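Local coordinates for 5-formyl-3-hydroxy-2-methylpyridine 4-carboxylate 5-dehydrogenase (Mesorhizobium japonicum MAFF 303099, PDB 4OM8), which oxidises the pyridoxine breakdown product FHMPC to a pyridine dicarboxylate with NAD(+), and can also reduce it with NADH to 4-pyridoxic acid, at residues T12-M17 / W138-H143; A19-R23 / A48-D53; I38-R42 / R68-D72; P146-A152 / L173-V178. All blocks are in the same frame, centred on the assembly; numbering follows the deposited sequence.

Interaction 1: residues T12-M17 / W138-H143; sequences TMGPGM and WSNPPH. With NAD (nicotinamide-adenine-dinucleotide), chain C.
M13, in the nucleotide-binding turn, reaches into a cleft between the nicotinamide of NAD and residues 138-142, and each atom of its side chain has a partner. CB and CG pass the phosphate oxygen O2N, each at 3.5 Å. The chain then folds back at chi2 (-63°) and chi3 (-75°), so that SD lies 3.5 Å from C4N of the nicotinamide and 3.8 Å from N140 CB. CE closes the path, 3.5 Å from W138 CB, with P142 CB also in contact. The backbone fixes the start of this path: T12 N and M13 N donate to O2A and O2N, one oxygen on each phosphate, the first bond nearly straight at 169°. Farther along, M17 CG stands 3.7 Å from the centroid of the six-membered ring of W138, over its face, and SD lies above the five-membered ring, a Met-aromatic contact. Were W138 an alanine, the M17 thioether would probably lose its aromatic floor and be free to turn. P142 CG packs against M13 O, and a side chain at G16 would collide with H143 ND1, so glycine permits the close approach. The nucleotide-binding turn is thereby joined to the loop between strands 133-137 and 147-151; P15 and H143 both pack on helix 35-54, while K223 of the second subunit bonds N140 O.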
loop_
_atom_site.group_PDB
_atom_site.type_symbol
_atom_site.label_atom_id
_atom_site.label_comp_id
_atom_site.label_asym_id
_atom_site.label_seq_id
_atom_site.Cartn_x
_atom_site.Cartn_y
_atom_site.Cartn_z
ATOM N N THR A 12 2.546 16.445 16.898
ATOM C CA THR A 12 2.446 15.056 16.474
ATOM C C THR A 12 3.787 14.422 16.106
ATOM O O THR A 12 4.075 13.297 16.521
ATOM C CB THR A 12 1.492 14.956 15.273
ATOM O OG1 THR A 12 0.197 15.421 15.674
ATOM C CG2 THR A 12 1.398 13.532 14.745
ATOM N N MET A 13 4.605 15.154 15.347
ATOM C CA MET A 13 5.830 14.570 14.792
ATOM C C MET A 13 7.062 14.720 15.679
ATOM O O MET A 13 8.107 14.134 15.395
ATOM C CB MET A 13 6.135 15.185 13.427
ATOM C CG MET A 13 5.115 14.857 12.366
ATOM S SD MET A 13 5.066 13.091 12.035
ATOM C CE MET A 13 6.564 12.875 11.094
ATOM N N GLY A 14 6.949 15.501 16.744
ATOM C CA GLY A 14 8.128 15.885 17.513
ATOM C C GLY A 14 8.741 14.866 18.464
ATOM O O GLY A 14 9.933 14.558 18.369
ATOM N N PRO A 15 7.954 14.365 19.421
ATOM C CA PRO A 15 8.484 13.480 20.462
ATOM C C PRO A 15 9.108 12.197 19.927
ATOM O O PRO A 15 10.179 11.816 20.390
ATOM C CB PRO A 15 7.248 13.168 21.304
ATOM C CG PRO A 15 6.410 14.378 21.147
ATOM C CD PRO A 15 6.576 14.788 19.723
ATOM N N GLY A 16 8.458 11.539 18.976
ATOM C CA GLY A 16 9.019 10.319 18.420
ATOM C C GLY A 16 10.283 10.575 17.618
ATOM O O GLY A 16 11.215 9.762 17.614
ATOM N N MET A 17 10.306 11.706 16.919
ATOM C CA MET A 17 11.485 12.126 16.176
ATOM C C MET A 17 12.675 12.321 17.125
ATOM O O MET A 17 13.797 11.851 16.860
ATOM C CB MET A 17 11.194 13.421 15.425
ATOM C CG MET A 17 12.312 13.830 14.496
ATOM S SD MET A 17 12.066 15.486 13.811
ATOM C CE MET A 17 10.572 15.243 12.844
ATOM N N TRP A 138 9.848 13.261 7.415
ATOM C CA TRP A 138 9.534 12.062 8.167
ATOM C C TRP A 138 8.093 11.651 7.928
ATOM O O TRP A 138 7.322 12.388 7.309
ATOM C CB TRP A 138 9.756 12.302 9.655
ATOM C CG TRP A 138 11.168 12.640 10.057
ATOM C CD1 TRP A 138 11.905 13.740 9.687
ATOM C CD2 TRP A 138 11.989 11.887 10.949
ATOM N NE1 TRP A 138 13.147 13.702 10.290
ATOM C CE2 TRP A 138 13.223 12.572 11.066
ATOM C CE3 TRP A 138 11.806 10.692 11.658
ATOM C CZ2 TRP A 138 14.260 12.101 11.869
ATOM C CZ3 TRP A 138 12.844 10.219 12.448
ATOM C CH2 TRP A 138 14.054 10.926 12.550
ATOM N N SER A 139 7.729 10.471 8.419
ATOM C CA SER A 139 6.348 9.997 8.330
ATOM C C SER A 139 5.795 9.662 9.712
ATOM O O SER A 139 6.548 9.328 10.622
ATOM C CB SER A 139 6.257 8.770 7.413
ATOM O OG SER A 139 6.526 9.108 6.054
ATOM N N ASN A 140 4.476 9.760 9.870
ATOM C CA ASN A 140 3.848 9.511 11.165
ATOM C C ASN A 140 3.511 8.036 11.338
ATOM O O ASN A 140 2.880 7.460 10.462
ATOM C CB ASN A 140 2.584 10.359 11.289
ATOM C CG ASN A 140 1.931 10.239 12.649
ATOM O OD1 ASN A 140 2.604 10.186 13.677
ATOM N ND2 ASN A 140 0.602 10.231 12.661
ATOM N N PRO A 141 3.939 7.414 12.453
ATOM C CA PRO A 141 4.713 7.941 13.584
ATOM C C PRO A 141 6.205 7.942 13.287
ATOM O O PRO A 141 6.738 6.967 12.770
ATOM C CB PRO A 141 4.371 6.966 14.736
ATOM C CG PRO A 141 3.207 6.122 14.210
ATOM C CD PRO A 141 3.447 6.055 12.735
ATOM N N PRO A 142 6.894 9.037 13.636
ATOM C CA PRO A 142 8.282 9.210 13.187
ATOM C C PRO A 142 9.285 8.243 13.820
ATOM O O PRO A 142 10.363 8.058 13.256
ATOM C CB PRO A 142 8.586 10.659 13.582
ATOM C CG PRO A 142 7.669 10.919 14.735
ATOM C CD PRO A 142 6.401 10.195 14.402
ATOM N N HIS A 143 8.950 7.654 14.959
ATOM C CA HIS A 143 9.840 6.686 15.585
ATOM C C HIS A 143 9.552 5.271 15.086
ATOM O O HIS A 143 10.274 4.334 15.420
ATOM C CB HIS A 143 9.728 6.755 17.115
ATOM C CG HIS A 143 8.329 6.663 17.632
ATOM N ND1 HIS A 143 7.325 7.523 17.239
ATOM C CD2 HIS A 143 7.771 5.831 18.547
ATOM C CE1 HIS A 143 6.206 7.210 17.869
ATOM N NE2 HIS A 143 6.451 6.189 18.670
HETATM P PA NAD C . 1.378 19.862 14.885
HETATM O O1A NAD C . 0.338 20.933 14.604
HETATM O O2A NAD C . 0.981 18.566 15.574
HETATM O O5B NAD C . 2.554 20.542 15.749
HETATM C C5B NAD C . 3.080 21.833 15.435
HETATM C C4B NAD C . 3.801 22.349 16.671
HETATM O O4B NAD C . 4.535 23.527 16.337
HETATM C C3B NAD C . 2.810 22.722 17.774
HETATM O O3B NAD C . 3.126 22.020 18.983
HETATM C C2B NAD C . 2.985 24.229 17.922
HETATM O O2B NAD C . 2.791 24.724 19.256
HETATM C C1B NAD C . 4.416 24.415 17.458
HETATM N N9A NAD C . 4.784 25.775 17.026
HETATM C C8A NAD C . 4.021 26.680 16.390
HETATM N N7A NAD C . 4.729 27.808 16.137
HETATM C C5A NAD C . 5.972 27.625 16.612
HETATM C C6A NAD C . 7.218 28.409 16.680
HETATM N N6A NAD C . 7.291 29.662 16.168
HETATM N N1A NAD C . 8.287 27.835 17.273
HETATM C C2A NAD C . 8.237 26.595 17.791
HETATM N N3A NAD C . 7.136 25.827 17.764
HETATM C C4A NAD C . 5.997 26.286 17.202
HETATM O O3 NAD C . 2.150 19.601 13.494
HETATM P PN NAD C . 2.808 18.217 13.002
HETATM O O1N NAD C . 1.716 17.284 12.515
HETATM O O2N NAD C . 3.818 17.692 13.997
HETATM O O5D NAD C . 3.611 18.708 11.704
HETATM C C5D NAD C . 4.718 19.614 11.798
HETATM C C4D NAD C . 5.338 19.730 10.410
HETATM O O4D NAD C . 5.657 18.414 9.969
HETATM C C3D NAD C . 4.371 20.294 9.381
HETATM O O3D NAD C . 5.154 20.978 8.399
HETATM C C2D NAD C . 3.762 19.065 8.734
HETATM O O2D NAD C . 3.369 19.306 7.379
HETATM C C1D NAD C . 4.927 18.090 8.779
HETATM N N1N NAD C . 4.548 16.668 8.802
HETATM C C2N NAD C . 3.421 16.226 9.396
HETATM C C3N NAD C . 3.127 14.859 9.403
HETATM C C7N NAD C . 1.869 14.301 10.014
HETATM O O7N NAD C . 1.293 14.863 10.934
HETATM N N7N NAD C . 1.396 13.171 9.491
HETATM C C4N NAD C . 4.004 13.963 8.804
HETATM C C5N NAD C . 5.163 14.449 8.214
HETATM C C6N NAD C . 5.413 15.814 8.238
#

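Interaction 2: residues A19-R23 / A48-D53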
loop_
_atom_site.group_PDB
_atom_site.type_symbol
_atom_site.label_atom_id
_atom_site.label_comp_id
_atom_site.label_asym_id
_atom_site.label_seq_id
_atom_site.Cartn_x
_atom_site.Cartn_y
_atom_site.Cartn_z
ATOM N N ALA A 19 13.059 11.114 20.219
ATOM C CA ALA A 19 13.444 9.831 20.795
ATOM C C ALA A 19 14.274 9.001 19.810
ATOM O O ALA A 19 15.282 8.404 20.184
ATOM C CB ALA A 19 12.212 9.065 21.228
ATOM N N ARG A 20 13.861 8.977 18.542
ATOM C CA ARG A 20 14.525 8.117 17.574
ATOM C C ARG A 20 15.919 8.624 17.267
ATOM O O ARG A 20 16.848 7.834 17.101
ATOM C CB ARG A 20 13.720 8.014 16.273
ATOM C CG ARG A 20 14.373 7.106 15.232
ATOM C CD ARG A 20 14.511 5.708 15.790
ATOM N NE ARG A 20 15.194 4.768 14.904
ATOM C CZ ARG A 20 16.512 4.590 14.878
ATOM N NH1 ARG A 20 17.306 5.315 15.666
ATOM N NH2 ARG A 20 17.041 3.682 14.065
ATOM N N LEU A 21 16.061 9.944 17.164
ATOM C CA LEU A 21 17.373 10.518 16.922
ATOM C C LEU A 21 18.307 10.290 18.108
ATOM O O LEU A 21 19.471 9.942 17.920
ATOM C CB LEU A 21 17.245 12.015 16.625
ATOM C CG LEU A 21 16.583 12.313 15.275
ATOM C CD1 LEU A 21 16.235 13.800 15.172
ATOM C CD2 LEU A 21 17.501 11.913 14.121
ATOM N N ALA A 22 17.806 10.467 19.323
ATOM C CA ALA A 22 18.640 10.222 20.495
ATOM C C ALA A 22 19.060 8.764 20.593
ATOM O O ALA A 22 20.168 8.460 21.030
ATOM C CB ALA A 22 17.915 10.635 21.755
ATOM N N ARG A 23 18.170 7.861 20.194
ATOM C CA ARG A 23 18.480 6.434 20.245
ATOM C C ARG A 23 19.636 6.107 19.290
ATOM O O ARG A 23 20.347 5.121 19.469
ATOM C CB ARG A 23 17.226 5.615 19.901
ATOM C CG ARG A 23 17.347 4.101 20.112
ATOM C CD ARG A 23 17.553 3.752 21.576
ATOM N NE ARG A 23 16.408 4.124 22.404
ATOM C CZ ARG A 23 15.508 3.255 22.864
ATOM N NH1 ARG A 23 15.614 1.972 22.561
ATOM N NH2 ARG A 23 14.499 3.679 23.616
ATOM N N ALA A 48 7.197 6.577 23.372
ATOM C CA ALA A 48 8.048 6.363 22.206
ATOM C C ALA A 48 9.314 5.573 22.551
ATOM O O ALA A 48 9.748 4.725 21.770
ATOM C CB ALA A 48 8.412 7.710 21.566
ATOM N N GLU A 49 9.909 5.834 23.714
ATOM C CA GLU A 49 11.093 5.086 24.138
ATOM C C GLU A 49 10.814 3.584 24.276
ATOM O O GLU A 49 11.627 2.753 23.870
ATOM C CB GLU A 49 11.631 5.631 25.468
ATOM C CG GLU A 49 12.045 7.098 25.415
ATOM C CD GLU A 49 13.345 7.330 24.669
ATOM O OE1 GLU A 49 13.977 6.343 24.235
ATOM O OE2 GLU A 49 13.748 8.509 24.540
ATOM N N THR A 50 9.654 3.257 24.830
ATOM C CA THR A 50 9.224 1.868 24.962
ATOM C C THR A 50 9.011 1.219 23.585
ATOM O O THR A 50 9.366 0.053 23.369
ATOM C CB THR A 50 7.940 1.790 25.801
ATOM O OG1 THR A 50 8.176 2.411 27.074
ATOM C CG2 THR A 50 7.522 0.340 26.021
ATOM N N VAL A 51 8.455 1.985 22.647
ATOM C CA VAL A 51 8.236 1.493 21.288
ATOM C C VAL A 51 9.580 1.199 20.632
ATOM O O VAL A 51 9.747 0.190 19.960
ATOM C CB VAL A 51 7.423 2.501 20.465
ATOM C CG1 VAL A 51 7.521 2.190 18.969
ATOM C CG2 VAL A 51 5.980 2.502 20.933
ATOM N N LEU A 52 10.564 2.067 20.859
ATOM C CA LEU A 52 11.884 1.826 20.296
ATOM C C LEU A 52 12.485 0.536 20.864
ATOM O O LEU A 52 13.141 -0.213 20.149
ATOM C CB LEU A 52 12.805 3.013 20.572
ATOM C CG LEU A 52 12.429 4.310 19.858
ATOM C CD1 LEU A 52 13.430 5.391 20.223
ATOM C CD2 LEU A 52 12.436 4.104 18.369
ATOM N N ASP A 53 12.241 0.280 22.147
ATOM C CA ASP A 53 12.676 -0.981 22.750
ATOM C C ASP A 53 12.013 -2.164 22.049
ATOM O O ASP A 53 12.668 -3.151 21.715
ATOM C CB ASP A 53 12.342 -1.028 24.242
ATOM C CG ASP A 53 13.132 -0.026 25.064
ATOM O OD1 ASP A 53 14.176 0.470 24.588
ATOM O OD2 ASP A 53 12.705 0.245 26.211
HETATM O O HOH W 1 15.921 7.481 22.730
#
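The guanidinium of R23 lies with one face over L52 CB and its edge turned to two carboxylates. Against E49 the flat groups are nearly coplanar, their planes 6° apart, and NH2 meets OE1 at 2.8 Å in an almost straight bond lying in the guanidinium plane. D53 is turned differently: its carboxylate is tilted 44° from the guanidinium, and OD1 takes a 2.9 Å bond from NH1 and a weak one from NH2. Bends at chi2 and chi3 bring the arginine tip round to this position. NH2 also donates to the carbonyl E49 O at 3.0 Å, approaching from the face opposite the helical donor D53 N. Beside the charged groups, L52 points its side chain at helix 14-23 from the opposite direction to R23, placing CD1 3.5 Å from A19 O and CD2 against R20 CD. The small A19 CB meets A48 CB at 4.0 Å where the axes of the short segments, 10.1 Å apart, cross at -51°. Water 1 donates to both A19 O and E49 OE1. R23 NH1 has a further acceptor in I57 O, and the end of R20 turns to I171 O. One cation therefore faces two acids one helical turn apart on helix 35-54, a salt-bridge network that probably offsets part of their negative charge while the aliphatic carbons of L52 shield one side of it.

Interaction 3: residues I38-R42 / R68-D72; sequences IERAR and RFTDD
In the beta-alpha-beta unit made by strand 27-31, helix 35-54 and strand 66-70, the helix packs on the returning strand chiefly through F69. Its side chain points at the helix and is met by I38, A41 and R42. A41 CB comes to 3.5 Å from F69 CE2, while I38 CG2 lies 3.9 Å from F69 CB, the two side chains sliding past each other in opposite directions. I38 CG1 is anti to its carbonyl carbon (chi1 -67°), and the extended branch carries CD1 away from the ring, along the strand, to within 3.5 Å of T70 O. R42 runs antiparallel to the phenylalanine side chain. Its guanidinium has one face over F69 CD2, with NH1 3.7 Å from that atom, but the two planes are inclined by 41°, which rules out a parallel stack. Water 2 lies at the guanidinium edge, accepting from R42 NH1 at 3.0 Å and from F69 N at 2.8 Å.

This is the second crossover helix of the Rossmann fold covering an outermost strand of the sheet. The axes of the short segments are 9.7 Å apart and run at 166°, the reversal expected when a helix leads back to a parallel strand. Replacing F69 by a serine is likely to open a gap beside A41 and leave the R42 guanidinium without the ring against one face. F69 also touches A30 of the adjoining strand and L10 of the nucleotide-binding loop, and I38 packs on the NAD-binding residue D32. At T70, OG1 accepts from D72 N in an ST turn; D75 supplies the polar partner of the same hydroxyl.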
loop_
_atom_site.group_PDB
_atom_site.type_symbol
_atom_site.label_atom_id
_atom_site.label_comp_id
_atom_site.label_asym_id
_atom_site.label_seq_id
_atom_site.Cartn_x
_atom_site.Cartn_y
_atom_site.Cartn_z
ATOM N N ILE A 38 4.761 21.217 25.146
ATOM C CA ILE A 38 5.946 20.631 25.756
ATOM C C ILE A 38 5.526 19.571 26.770
ATOM O O ILE A 38 6.106 18.489 26.817
ATOM C CB ILE A 38 6.826 21.704 26.414
ATOM C CG1 ILE A 38 7.415 22.604 25.326
ATOM C CG2 ILE A 38 7.945 21.054 27.228
ATOM C CD1 ILE A 38 8.437 23.620 25.818
ATOM N N GLU A 39 4.491 19.860 27.551
ATOM C CA GLU A 39 3.980 18.922 28.554
ATOM C C GLU A 39 3.433 17.650 27.908
ATOM O O GLU A 39 3.681 16.537 28.372
ATOM C CB GLU A 39 2.883 19.581 29.395
ATOM C CG GLU A 39 3.333 20.821 30.151
ATOM C CD GLU A 39 2.170 21.605 30.732
ATOM O OE1 GLU A 39 1.065 21.032 30.855
ATOM O OE2 GLU A 39 2.361 22.799 31.049
ATOM N N ARG A 40 2.658 17.830 26.842
ATOM C CA ARG A 40 2.103 16.686 26.119
ATOM C C ARG A 40 3.231 15.842 25.533
ATOM O O ARG A 40 3.154 14.611 25.512
ATOM C CB ARG A 40 1.143 17.141 25.011
ATOM C CG ARG A 40 -0.212 17.649 25.510
ATOM C CD ARG A 40 -1.228 17.793 24.369
ATOM N NE ARG A 40 -0.841 18.821 23.403
ATOM C CZ ARG A 40 -1.164 20.106 23.505
ATOM N NH1 ARG A 40 -1.888 20.534 24.531
ATOM N NH2 ARG A 40 -0.764 20.968 22.579
ATOM N N ALA A 41 4.290 16.504 25.081
ATOM C CA ALA A 41 5.416 15.817 24.472
ATOM C C ALA A 41 6.146 14.897 25.446
ATOM O O ALA A 41 6.751 13.916 25.033
ATOM C CB ALA A 41 6.390 16.836 23.877
ATOM N N ARG A 42 6.091 15.201 26.739
ATOM C CA ARG A 42 6.753 14.336 27.716
ATOM C C ARG A 42 6.112 12.954 27.774
ATOM O O ARG A 42 6.812 11.953 27.725
ATOM C CB ARG A 42 6.761 14.977 29.099
ATOM C CG ARG A 42 7.624 16.214 29.138
ATOM C CD ARG A 42 7.950 16.651 30.544
ATOM N NE ARG A 42 8.446 18.020 30.527
ATOM C CZ ARG A 42 9.676 18.370 30.173
ATOM N NH1 ARG A 42 10.568 17.449 29.822
ATOM N NH2 ARG A 42 10.018 19.644 30.183
ATOM N N ARG A 68 16.293 16.468 25.619
ATOM C CA ARG A 68 15.885 17.481 26.587
ATOM C C ARG A 68 14.929 18.464 25.935
ATOM O O ARG A 68 15.147 18.866 24.794
ATOM C CB ARG A 68 17.106 18.225 27.145
ATOM C CG ARG A 68 16.762 19.337 28.118
ATOM C CD ARG A 68 18.009 19.886 28.804
ATOM N NE ARG A 68 18.970 20.546 27.912
ATOM C CZ ARG A 68 18.890 21.833 27.568
ATOM N NH1 ARG A 68 17.879 22.573 28.006
ATOM N NH2 ARG A 68 19.805 22.375 26.773
ATOM N N PHE A 69 13.875 18.840 26.655
ATOM C CA PHE A 69 12.933 19.858 26.206
ATOM C C PHE A 69 13.230 21.187 26.895
ATOM O O PHE A 69 13.552 21.228 28.086
ATOM C CB PHE A 69 11.478 19.457 26.504
ATOM C CG PHE A 69 11.000 18.240 25.756
ATOM C CD1 PHE A 69 11.640 17.808 24.611
ATOM C CD2 PHE A 69 9.890 17.545 26.200
ATOM C CE1 PHE A 69 11.196 16.700 23.927
ATOM C CE2 PHE A 69 9.437 16.427 25.519
ATOM C CZ PHE A 69 10.097 16.004 24.384
ATOM N N THR A 70 13.074 22.276 26.154
ATOM C CA THR A 70 13.301 23.607 26.706
ATOM C C THR A 70 12.295 24.614 26.143
ATOM O O THR A 70 11.751 24.423 25.041
ATOM C CB THR A 70 14.747 24.094 26.432
ATOM O OG1 THR A 70 14.959 25.362 27.066
ATOM C CG2 THR A 70 15.012 24.229 24.929
ATOM N N ASP A 71 12.041 25.684 26.902
ATOM C CA ASP A 71 11.139 26.747 26.457
ATOM C C ASP A 71 11.913 27.980 25.979
ATOM O O ASP A 71 11.342 29.067 25.801
ATOM C CB ASP A 71 10.159 27.133 27.579
ATOM C CG ASP A 71 10.837 27.883 28.721
ATOM O OD1 ASP A 71 12.062 27.719 28.917
ATOM O OD2 ASP A 71 10.135 28.634 29.439
ATOM N N ASP A 72 13.218 27.809 25.767
ATOM C CA ASP A 72 14.075 28.892 25.305
ATOM C C ASP A 72 14.730 28.481 23.997
ATOM O O ASP A 72 15.536 27.557 23.971
ATOM C CB ASP A 72 15.136 29.230 26.358
ATOM C CG ASP A 72 15.920 30.467 26.008
ATOM O OD1 ASP A 72 16.808 30.380 25.138
ATOM O OD2 ASP A 72 15.635 31.537 26.587
HETATM O O HOH W 2 13.444 17.618 29.176
#

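Interaction 4: residues P146-A152 / L173-V178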
loop_
_atom_site.group_PDB
_atom_site.type_symbol
_atom_site.label_atom_id
_atom_site.label_comp_id
_atom_site.label_asym_id
_atom_site.label_seq_id
_atom_site.Cartn_x
_atom_site.Cartn_y
_atom_site.Cartn_z
ATOM N N PRO A 146 10.320 3.788 9.159
ATOM C CA PRO A 146 11.786 3.902 9.100
ATOM C C PRO A 146 12.340 4.688 7.915
ATOM O O PRO A 146 13.556 4.873 7.801
ATOM C CB PRO A 146 12.239 2.447 9.024
ATOM C CG PRO A 146 11.130 1.770 8.257
ATOM C CD PRO A 146 9.844 2.464 8.709
ATOM N N MET A 147 11.448 5.144 7.049
ATOM C CA MET A 147 11.832 5.805 5.813
ATOM C C MET A 147 11.676 7.310 5.930
ATOM O O MET A 147 10.652 7.798 6.409
ATOM C CB MET A 147 10.975 5.250 4.668
ATOM C CG MET A 147 11.292 5.800 3.272
ATOM S SD MET A 147 10.581 7.421 2.909
ATOM C CE MET A 147 8.823 7.172 3.171
ATOM N N ILE A 148 12.704 8.034 5.493
ATOM C CA ILE A 148 12.722 9.492 5.486
ATOM C C ILE A 148 13.120 9.996 4.115
ATOM O O ILE A 148 14.100 9.515 3.545
ATOM C CB ILE A 148 13.719 10.036 6.548
ATOM C CG1 ILE A 148 13.299 9.584 7.950
ATOM C CG2 ILE A 148 13.787 11.550 6.496
ATOM C CD1 ILE A 148 14.372 9.818 9.019
ATOM N N GLU A 149 12.355 10.954 3.589
ATOM C CA GLU A 149 12.696 11.591 2.316
ATOM C C GLU A 149 13.664 12.750 2.522
ATOM O O GLU A 149 13.476 13.560 3.430
ATOM C CB GLU A 149 11.441 12.107 1.614
ATOM C CG GLU A 149 10.462 11.009 1.177
ATOM C CD GLU A 149 9.224 11.604 0.569
ATOM O OE1 GLU A 149 8.480 12.285 1.304
ATOM O OE2 GLU A 149 9.009 11.396 -0.641
ATOM N N VAL A 150 14.679 12.836 1.668
ATOM C CA VAL A 150 15.635 13.943 1.697
ATOM C C VAL A 150 15.485 14.726 0.396
ATOM O O VAL A 150 15.658 14.151 -0.687
ATOM C CB VAL A 150 17.074 13.431 1.856
ATOM C CG1 VAL A 150 18.023 14.607 2.013
ATOM C CG2 VAL A 150 17.180 12.507 3.076
ATOM N N ILE A 151 15.127 16.005 0.490
ATOM C CA ILE A 151 14.775 16.780 -0.701
ATOM C C ILE A 151 15.522 18.094 -0.847
ATOM O O ILE A 151 15.306 19.033 -0.087
ATOM C CB ILE A 151 13.269 17.112 -0.736
ATOM C CG1 ILE A 151 12.427 15.885 -0.359
ATOM C CG2 ILE A 151 12.876 17.656 -2.111
ATOM C CD1 ILE A 151 11.885 15.902 1.078
ATOM N N ALA A 152 16.349 18.187 -1.878
ATOM C CA ALA A 152 16.980 19.458 -2.186
ATOM C C ALA A 152 16.004 20.461 -2.781
ATOM O O ALA A 152 15.190 20.128 -3.648
ATOM C CB ALA A 152 18.126 19.244 -3.143
ATOM N N LEU A 173 18.314 4.023 9.755
ATOM C CA LEU A 173 17.072 4.358 9.073
ATOM C C LEU A 173 17.281 4.333 7.561
ATOM O O LEU A 173 18.383 4.075 7.082
ATOM C CB LEU A 173 16.553 5.716 9.552
ATOM C CG LEU A 173 16.042 5.675 10.992
ATOM C CD1 LEU A 173 15.609 7.064 11.447
ATOM C CD2 LEU A 173 14.898 4.664 11.135
ATOM N N LEU A 174 16.202 4.561 6.818
ATOM C CA LEU A 174 16.215 4.368 5.372
ATOM C C LEU A 174 15.933 5.673 4.649
ATOM O O LEU A 174 14.776 6.072 4.492
ATOM C CB LEU A 174 15.181 3.316 4.978
ATOM C CG LEU A 174 15.241 1.986 5.726
ATOM C CD1 LEU A 174 14.049 1.114 5.354
ATOM C CD2 LEU A 174 16.531 1.257 5.399
ATOM N N PRO A 175 16.991 6.352 4.204
ATOM C CA PRO A 175 16.759 7.604 3.488
ATOM C C PRO A 175 16.453 7.363 2.026
ATOM O O PRO A 175 17.000 6.434 1.435
ATOM C CB PRO A 175 18.090 8.335 3.637
ATOM C CG PRO A 175 19.103 7.224 3.648
ATOM C CD PRO A 175 18.422 6.016 4.286
ATOM N N VAL A 176 15.597 8.200 1.447
ATOM C CA VAL A 176 15.431 8.192 -0.002
ATOM C C VAL A 176 15.608 9.614 -0.514
ATOM O O VAL A 176 15.033 10.566 0.015
ATOM C CB VAL A 176 14.067 7.610 -0.450
ATOM C CG1 VAL A 176 13.958 6.141 -0.061
ATOM C CG2 VAL A 176 12.911 8.402 0.116
ATOM N N VAL A 177 16.447 9.752 -1.532
ATOM C CA VAL A 177 16.733 11.059 -2.090
ATOM C C VAL A 177 15.727 11.397 -3.188
ATOM O O VAL A 177 15.561 10.643 -4.160
ATOM C CB VAL A 177 18.172 11.117 -2.632
ATOM C CG1 VAL A 177 18.419 12.431 -3.338
ATOM C CG2 VAL A 177 19.174 10.938 -1.483
ATOM N N VAL A 178 15.048 12.526 -3.007
ATOM C CA VAL A 178 14.074 13.030 -3.957
ATOM C C VAL A 178 14.795 14.101 -4.758
ATOM O O VAL A 178 15.238 15.106 -4.203
ATOM C CB VAL A 178 12.836 13.584 -3.252
ATOM C CG1 VAL A 178 11.851 14.224 -4.266
ATOM C CG2 VAL A 178 12.164 12.473 -2.435
HETATM O O HOH W 3 17.464 15.846 -2.897
HETATM O O HOH W 4 15.357 17.810 -5.183
#
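V176 CG2 stands between two side chains of the neighbouring strand, filling the notch between M147 SD at 3.8 Å and E149 CG at 3.7 Å. M147 crosses the valine at about a right angle. The next bump along this face is V178: its CB packs 3.7 Å from I151 CG1, both side chains pointing the same way, and its CG2 touches the carboxylate oxygen E149 OE2. On the other face V150 CG2 and P175 CB meet at 4.3 Å; I148 CD1 reaches back to L173 CD1, in the loop before the strand, at 3.9 Å. At the start of the pair, P146 lies beside L174, and L173 CD2 folds against P146.

The backbones beneath are parallel strands in continuous register, the segment axes 4.7 Å apart and crossing at -30°. Five hydrogen bonds alternate across them, from L174 N to P146 O at 2.8 Å through to V178 N to V150 O, the last nearly straight at 175°.

E149 OE1 bonds H137 ND1, a residue inferred to be important for catalysis, while OE2 accepts from V186 N and E187 N. Strand 174-178 forms an edge of the sheet within the chain. The two strands are the ends of a beta-alpha-beta unit whose helix 158-170 covers I148, V150 and L173 through I168, and W218 of the second subunit packs on P146, M147 and L174.

Overall arrangement
From the N terminus, helix 14-23 opens interaction 1 and, one turn farther on, interaction 2. Helix 35-54 then supplies I38-R42 to interaction 3 and A48-D53 to interaction 2, so these two contacts cross along the chain: interaction 2 closes at residue 53, interaction 3 at 72. Both fall within the long loop that interaction 1 closes at 138-143. Interaction 4 follows in series, a short loop through helix 158-170. H143 packs on A48 and V51, and W138 on I148, linking interaction 1 to interactions 2 and 4. Interactions 3 and 4, with centres about 27 Å apart, involve opposite outermost strands of the same sheet.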